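Local atomic coordinates of Lin1944 protein (Listeria innocua, PDB entry 3D7L), a protein that is of unknown function but, as a member of the short-chain dehydrogenase/reductase family, probably acts as an oxidoreductase. Residues 19-22 and 23-27; 87-90 and 91-95; 169-172 and 173-176. All blocks are in the same frame, centred on the assembly; numbering follows the deposited sequence.

Interaction 1. Residues 19-22 and 23-27; sequences VKER and LEKKA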
loop_
_atom_site.group_PDB
_atom_site.type_symbol
_atom_site.label_atom_id
_atom_site.label_comp_id
_atom_site.label_asym_id
_atom_site.label_seq_id
_atom_site.Cartn_x
_atom_site.Cartn_y
_atom_site.Cartn_z
ATOM N N VAL D 19 -1.398 12.415 -20.970
ATOM C CA VAL D 19 -2.690 11.725 -20.864
ATOM C C VAL D 19 -3.780 12.578 -21.494
ATOM O O VAL D 19 -4.510 12.105 -22.363
ATOM C CB VAL D 19 -3.039 11.286 -19.400
ATOM C CG1 VAL D 19 -4.456 10.700 -19.306
ATOM C CG2 VAL D 19 -2.017 10.233 -18.900
ATOM N N LYS D 20 -3.840 13.843 -21.096
ATOM C CA LYS D 20 -4.772 14.810 -21.663
ATOM C C LYS D 20 -4.736 14.796 -23.204
ATOM O O LYS D 20 -5.777 14.775 -23.856
ATOM C CB LYS D 20 -4.461 16.212 -21.128
ATOM C CG LYS D 20 -5.539 17.295 -21.423
ATOM C CD LYS D 20 -5.031 18.655 -20.957
ATOM C CE LYS D 20 -5.974 19.800 -21.340
ATOM N NZ LYS D 20 -5.988 20.034 -22.817
ATOM N N GLU D 21 -3.531 14.795 -23.768
ATOM C CA GLU D 21 -3.365 14.840 -25.213
ATOM C C GLU D 21 -4.021 13.688 -25.961
ATOM O O GLU D 21 -4.610 13.894 -27.032
ATOM C CB GLU D 21 -1.896 14.944 -25.577
ATOM C CG GLU D 21 -1.675 15.565 -26.939
ATOM C CD GLU D 21 -0.258 16.105 -27.140
ATOM O OE1 GLU D 21 -0.008 16.709 -28.214
ATOM O OE2 GLU D 21 0.595 15.935 -26.234
ATOM N N ARG D 22 -3.896 12.478 -25.424
ATOM C CA ARG D 22 -4.578 11.315 -25.997
ATOM C C ARG D 22 -6.092 11.397 -25.807
ATOM O O ARG D 22 -6.826 11.362 -26.785
ATOM C CB ARG D 22 -4.048 9.992 -25.414
ATOM C CG ARG D 22 -2.695 9.579 -25.948
ATOM C CD ARG D 22 -2.500 8.057 -25.930
ATOM N NE ARG D 22 -3.219 7.426 -27.031
ATOM C CZ ARG D 22 -2.769 7.310 -28.280
ATOM N NH1 ARG D 22 -1.573 7.783 -28.626
ATOM N NH2 ARG D 22 -3.529 6.720 -29.195
ATOM N N LEU D 23 -6.537 11.511 -24.551
ATOM C CA LEU D 23 -7.970 11.457 -24.200
ATOM C C LEU D 23 -8.823 12.594 -24.790
ATOM O O LEU D 23 -10.013 12.404 -25.076
ATOM C CB LEU D 23 -8.150 11.374 -22.676
ATOM C CG LEU D 23 -7.370 10.288 -21.902
ATOM C CD1 LEU D 23 -7.751 10.283 -20.419
ATOM C CD2 LEU D 23 -7.556 8.901 -22.490
ATOM N N GLU D 24 -8.205 13.757 -24.980
ATOM C CA GLU D 24 -8.818 14.903 -25.647
ATOM C C GLU D 24 -9.429 14.590 -27.015
ATOM O O GLU D 24 -10.448 15.170 -27.377
ATOM C CB GLU D 24 -7.759 15.956 -25.937
ATOM C CG GLU D 24 -7.550 16.941 -24.880
ATOM C CD GLU D 24 -6.675 18.064 -25.358
ATOM O OE1 GLU D 24 -7.066 19.209 -25.082
ATOM O OE2 GLU D 24 -5.632 17.818 -26.021
ATOM N N LYS D 25 -8.751 13.738 -27.783
ATOM C CA LYS D 25 -9.144 13.416 -29.154
ATOM C C LYS D 25 -10.479 12.674 -29.194
ATOM O O LYS D 25 -11.168 12.677 -30.219
ATOM C CB LYS D 25 -8.104 12.503 -29.809
ATOM C CG LYS D 25 -6.653 12.864 -29.609
ATOM C CD LYS D 25 -6.168 13.820 -30.659
ATOM C CE LYS D 25 -4.826 13.356 -31.200
ATOM N NZ LYS D 25 -3.745 13.697 -30.268
ATOM N N LYS D 26 -10.813 12.024 -28.077
ATOM C CA LYS D 26 -11.939 11.087 -28.006
ATOM C C LYS D 26 -13.049 11.474 -27.016
ATOM O O LYS D 26 -14.081 10.804 -26.978
ATOM C CB LYS D 26 -11.439 9.690 -27.606
ATOM C CG LYS D 26 -10.148 9.220 -28.253
ATOM C CD LYS D 26 -10.040 7.706 -28.220
ATOM C CE LYS D 26 -9.517 7.198 -29.551
ATOM N NZ LYS D 26 -9.376 5.740 -29.503
ATOM N N ALA D 27 -12.822 12.513 -26.205
ATOM C CA ALA D 27 -13.734 12.887 -25.109
ATOM C C ALA D 27 -13.594 14.351 -24.686
ATOM O O ALA D 27 -12.565 14.993 -24.936
ATOM C CB ALA D 27 -13.475 12.005 -23.900
#

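Interaction 2. Residues 87-90 and 91-95; sequences SSKL and GGQIN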
loop_
_atom_site.group_PDB
_atom_site.type_symbol
_atom_site.label_atom_id
_atom_site.label_comp_id
_atom_site.label_asym_id
_atom_site.label_seq_id
_atom_site.Cartn_x
_atom_site.Cartn_y
_atom_site.Cartn_z
ATOM N N SER D 87 -0.868 10.762 2.892
ATOM C CA SER D 87 -1.998 11.666 2.623
ATOM C C SER D 87 -2.194 11.977 1.146
ATOM O O SER D 87 -3.283 12.393 0.752
ATOM C CB SER D 87 -1.911 12.973 3.449
ATOM O OG SER D 87 -0.939 13.841 2.892
ATOM N N SER D 88 -1.159 11.760 0.329
ATOM C CA SER D 88 -1.175 12.229 -1.067
ATOM C C SER D 88 -1.220 11.117 -2.141
ATOM O O SER D 88 -2.307 10.725 -2.560
ATOM C CB SER D 88 -0.028 13.212 -1.320
ATOM O OG SER D 88 -0.155 13.810 -2.606
ATOM N N LYS D 89 -0.064 10.609 -2.576
ATOM C CA LYS D 89 -0.039 9.560 -3.588
ATOM C C LYS D 89 -0.863 8.358 -3.146
ATOM O O LYS D 89 -1.524 7.738 -3.976
ATOM C CB LYS D 89 1.399 9.129 -3.926
ATOM C CG LYS D 89 1.533 8.019 -4.988
ATOM C CD LYS D 89 1.263 8.547 -6.384
ATOM C CE LYS D 89 1.465 7.493 -7.464
ATOM N NZ LYS D 89 2.885 7.138 -7.619
ATOM N N LEU D 90 -0.811 8.027 -1.855
ATOM C CA LEU D 90 -1.552 6.877 -1.319
ATOM C C LEU D 90 -3.015 7.236 -1.022
ATOM O O LEU D 90 -3.921 6.846 -1.758
ATOM C CB LEU D 90 -0.872 6.305 -0.067
ATOM C CG LEU D 90 -1.330 4.912 0.423
ATOM C CD1 LEU D 90 -0.230 4.273 1.289
ATOM C CD2 LEU D 90 -2.658 4.941 1.170
ATOM N N GLY D 91 -3.217 8.002 0.051
ATOM C CA GLY D 91 -4.542 8.270 0.609
ATOM C C GLY D 91 -5.331 9.222 -0.248
ATOM O O GLY D 91 -6.536 9.117 -0.302
ATOM N N GLY D 92 -4.644 10.167 -0.894
ATOM C CA GLY D 92 -5.265 11.114 -1.793
ATOM C C GLY D 92 -5.901 10.424 -2.979
ATOM O O GLY D 92 -7.075 10.672 -3.262
ATOM N N GLN D 93 -5.168 9.522 -3.646
ATOM C CA GLN D 93 -5.735 8.801 -4.796
ATOM C C GLN D 93 -6.869 7.847 -4.383
ATOM O O GLN D 93 -7.873 7.710 -5.095
ATOM C CB GLN D 93 -4.666 8.028 -5.560
ATOM C CG GLN D 93 -3.651 8.861 -6.288
ATOM C CD GLN D 93 -2.941 8.022 -7.357
ATOM O OE1 GLN D 93 -3.317 8.058 -8.533
ATOM N NE2 GLN D 93 -1.923 7.246 -6.943
ATOM N N ILE D 94 -6.730 7.214 -3.230
ATOM C CA ILE D 94 -7.767 6.286 -2.779
ATOM C C ILE D 94 -9.053 7.022 -2.416
ATOM O O ILE D 94 -10.160 6.593 -2.804
ATOM C CB ILE D 94 -7.234 5.294 -1.698
ATOM C CG1 ILE D 94 -6.313 4.255 -2.402
ATOM C CG2 ILE D 94 -8.388 4.584 -0.985
ATOM C CD1 ILE D 94 -5.449 3.425 -1.520
ATOM N N ASN D 95 -8.898 8.164 -1.749
ATOM C CA ASN D 95 -10.023 9.029 -1.414
ATOM C C ASN D 95 -10.748 9.540 -2.638
ATOM O O ASN D 95 -11.976 9.661 -2.619
ATOM C CB ASN D 95 -9.600 10.155 -0.454
ATOM C CG ASN D 95 -9.348 9.630 0.973
ATOM O OD1 ASN D 95 -9.667 8.489 1.266
ATOM N ND2 ASN D 95 -8.764 10.451 1.835
#

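Interaction 3. Residues 169-172 and 173-176; sequences PFFE and GFLP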
loop_
_atom_site.group_PDB
_atom_site.type_symbol
_atom_site.label_atom_id
_atom_site.label_comp_id
_atom_site.label_asym_id
_atom_site.label_seq_id
_atom_site.Cartn_x
_atom_site.Cartn_y
_atom_site.Cartn_z
ATOM N N PRO D 169 20.134 10.426 -12.335
ATOM C CA PRO D 169 21.005 10.091 -11.185
ATOM C C PRO D 169 20.383 9.103 -10.184
ATOM O O PRO D 169 21.109 8.419 -9.457
ATOM C CB PRO D 169 21.219 11.447 -10.507
ATOM C CG PRO D 169 21.123 12.430 -11.631
ATOM C CD PRO D 169 19.978 11.893 -12.474
ATOM N N PHE D 170 19.055 9.039 -10.163
ATOM C CA PHE D 170 18.318 8.181 -9.223
ATOM C C PHE D 170 17.908 6.845 -9.816
ATOM O O PHE D 170 17.474 5.958 -9.073
ATOM C CB PHE D 170 17.074 8.927 -8.673
ATOM C CG PHE D 170 17.422 10.201 -7.985
ATOM C CD1 PHE D 170 17.955 10.180 -6.702
ATOM C CD2 PHE D 170 17.311 11.423 -8.664
ATOM C CE1 PHE D 170 18.322 11.368 -6.066
ATOM C CE2 PHE D 170 17.682 12.620 -8.046
ATOM C CZ PHE D 170 18.196 12.589 -6.743
ATOM N N PHE D 171 18.028 6.713 -11.143
ATOM C CA PHE D 171 17.532 5.548 -11.876
ATOM C C PHE D 171 18.633 5.035 -12.809
ATOM O O PHE D 171 18.381 4.687 -13.965
ATOM C CB PHE D 171 16.313 5.936 -12.704
ATOM C CG PHE D 171 15.045 6.074 -11.905
ATOM C CD1 PHE D 171 14.672 7.291 -11.388
ATOM C CD2 PHE D 171 14.207 4.978 -11.719
ATOM C CE1 PHE D 171 13.471 7.415 -10.656
ATOM C CE2 PHE D 171 13.021 5.073 -10.992
ATOM C CZ PHE D 171 12.648 6.306 -10.467
ATOM N N GLU D 172 19.866 5.024 -12.318
ATOM C CA GLU D 172 21.001 4.677 -13.183
ATOM C C GLU D 172 20.837 3.263 -13.777
ATOM O O GLU D 172 20.496 2.314 -13.072
ATOM C CB GLU D 172 22.322 4.810 -12.421
ATOM C CG GLU D 172 22.676 6.247 -12.104
ATOM C CD GLU D 172 23.817 6.352 -11.131
ATOM O OE1 GLU D 172 23.656 5.923 -9.969
ATOM O OE2 GLU D 172 24.879 6.868 -11.522
ATOM N N GLY D 173 21.037 3.137 -15.083
ATOM C CA GLY D 173 20.865 1.823 -15.721
ATOM C C GLY D 173 19.428 1.465 -16.086
ATOM O O GLY D 173 19.178 0.412 -16.676
ATOM N N PHE D 174 18.481 2.322 -15.736
ATOM C CA PHE D 174 17.090 2.133 -16.158
ATOM C C PHE D 174 17.005 2.569 -17.635
ATOM O O PHE D 174 17.918 3.239 -18.166
ATOM C CB PHE D 174 16.115 2.964 -15.286
ATOM C CG PHE D 174 15.677 2.291 -13.979
ATOM C CD1 PHE D 174 14.331 1.944 -13.775
ATOM C CD2 PHE D 174 16.600 2.041 -12.939
ATOM C CE1 PHE D 174 13.896 1.369 -12.557
ATOM C CE2 PHE D 174 16.181 1.473 -11.708
ATOM C CZ PHE D 174 14.834 1.123 -11.515
ATOM N N LEU D 175 15.938 2.140 -18.297
ATOM C CA LEU D 175 15.618 2.551 -19.658
ATOM C C LEU D 175 14.267 3.244 -19.588
ATOM O O LEU D 175 13.271 2.603 -19.347
ATOM C CB LEU D 175 15.563 1.336 -20.589
ATOM C CG LEU D 175 15.365 1.591 -22.090
ATOM C CD1 LEU D 175 16.302 2.685 -22.591
ATOM C CD2 LEU D 175 15.553 0.275 -22.892
ATOM N N PRO D 176 14.241 4.575 -19.744
ATOM C CA PRO D 176 12.989 5.316 -19.573
ATOM C C PRO D 176 11.995 5.135 -20.736
ATOM O O PRO D 176 12.371 4.707 -21.835
ATOM C CB PRO D 176 13.452 6.768 -19.474
ATOM C CG PRO D 176 14.717 6.801 -20.305
ATOM C CD PRO D 176 15.378 5.451 -20.101
#

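Interaction 1. Residues 19-22 and 23-27
K20 and E24, one helical turn apart, reach across each other so that their charged ends meet in a salt bridge, K20 NZ lying 2.6 Å from E24 OE1. The lysine runs out straight and folds over only at its last torsion (chi4 -69°), which brings the ammonium in from above the carboxylate plane, 69° out of it. Beneath this pair the backbone continues the helical pattern: E24 N donates to K20 O at 2.9 Å, and L23 N donates to V19 O at 3.0 Å. V19 and L23 run side by side in the same direction, V19 CG1 resting 3.5 Å from L23 CD1. K25 N donates to R22 O at 3.2 Å, an i to i+3 bond, and its curled side chain adds a weak, long bond from NZ to E21 O. R22 turns to a different partner, its NE forming a salt bridge with E187, which K26 NZ also engages. The apolar pair V19 and L23 packs between strand 5-9, through L8 and I6, and helix 179-191, through F186 and E187, as the chain leaves helix 14-23 for strand 28-33 of the Rossmann-type sheet.

Interaction 2. Residues 87-90 and 91-95
The Q93 side chain reaches back along its own helix and gives its amide N-H to the carbonyl of K89: Q93 NE2 to K89 O is 3.0 Å, with 162° at the hydrogen. The donor lies in the carbonyl plane on a lone pair of K89 O, and that oxygen in turn lies only 2° out of the Q93 amide plane, so the bond lies in the plane of both flat groups. Q93 CG stands beside its backbone N (chi1 -68°), which directs the chain back toward the preceding turn. K89 lies alongside, pointing the same way, and its methylene CE passes 3.4 Å from Q93 NE2. On another side of the helix L90 CD2 and I94 CD1 touch loosely at 4.2 Å.

Behind these side chains the backbone changes pitch. Q93 N bonds to S88 O, five residues back, at 3.3 Å, in a wider pi-type turn; regular spacing has returned by I94 N, which reaches L90 O at 3.2 Å. G92, having no side chain, lets the S88 carbonyl come close, with S88 O 2.9 Å from G92 N.

Further out, N132 OD1 and T114 O receive K89 NZ, while S88 OG bonds to S68 N. L90 packs on M130 and A134 of helix 126-142 and on L90 of the second subunit, placing this turn at the dimer interface.

Chemically, the buried Q93 amide is gripped at both ends, OE1 by S64 OG and NE2 by K89 O together with the backbone O of T113, an arrangement that probably fixes which way round the amide sits and ties helix 79-100 to strands 59-64 and 108-113.

Interaction 3. Residues 169-172 and 173-176
F171 to F174 form a type II beta turn, in the loop that leads from helix 164-167 to helix 179-191. Its backbone bond closes the turn: F174 N donates to F171 O at 3.0 Å. G173 occupies the third position with a positive phi of 83°, where a beta carbon would be jammed against the carbonyl oxygen of E172. That same E172 O lies at the rim of the F174 ring, near its plane.

The aromatic contact links the two end residues of the turn. F171 and F174 make a T-shaped stack, their planes 88° apart and centroids 5.0 Å apart. Both CB atoms leave on the side away from the corner residues E172 and G173, and F171 CG, beside its backbone N (chi1 -77°), sets the ring with its edge to the F174 face. F170 turns away to meet F71 edge-to-face.

Packing continues outward: both rings lean on W164 and I122, and F174 also contacts N158. In SDR enzymes the loop after the sixth strand commonly borders the substrate site, so this turn may shape that edge here. At the heart of the stack, F171 CD2 stands over the centre of the F174 ring, 3.5 Å above its plane.

Along the chain the three contacts come in series, interaction 1 first and interaction 3 last, and none touches another. The centres of interactions 1 and 2 lie about 24 Å apart, on opposite sides of the chain's centre: the first at the end of helix 14-23, the second within helix 79-100. Both helices flank the parallel Rossmann-type sheet. Interaction 3 stands in the loop before helix 179-191, which itself packs against interaction 1. Its centre is about 29 Å from that of interaction 1 and about 26 Å from that of interaction 2. A helix end, a dimer-interface helix and a loop of one Rossmann-type domain are thus each shaped locally, none of the contacts building on another.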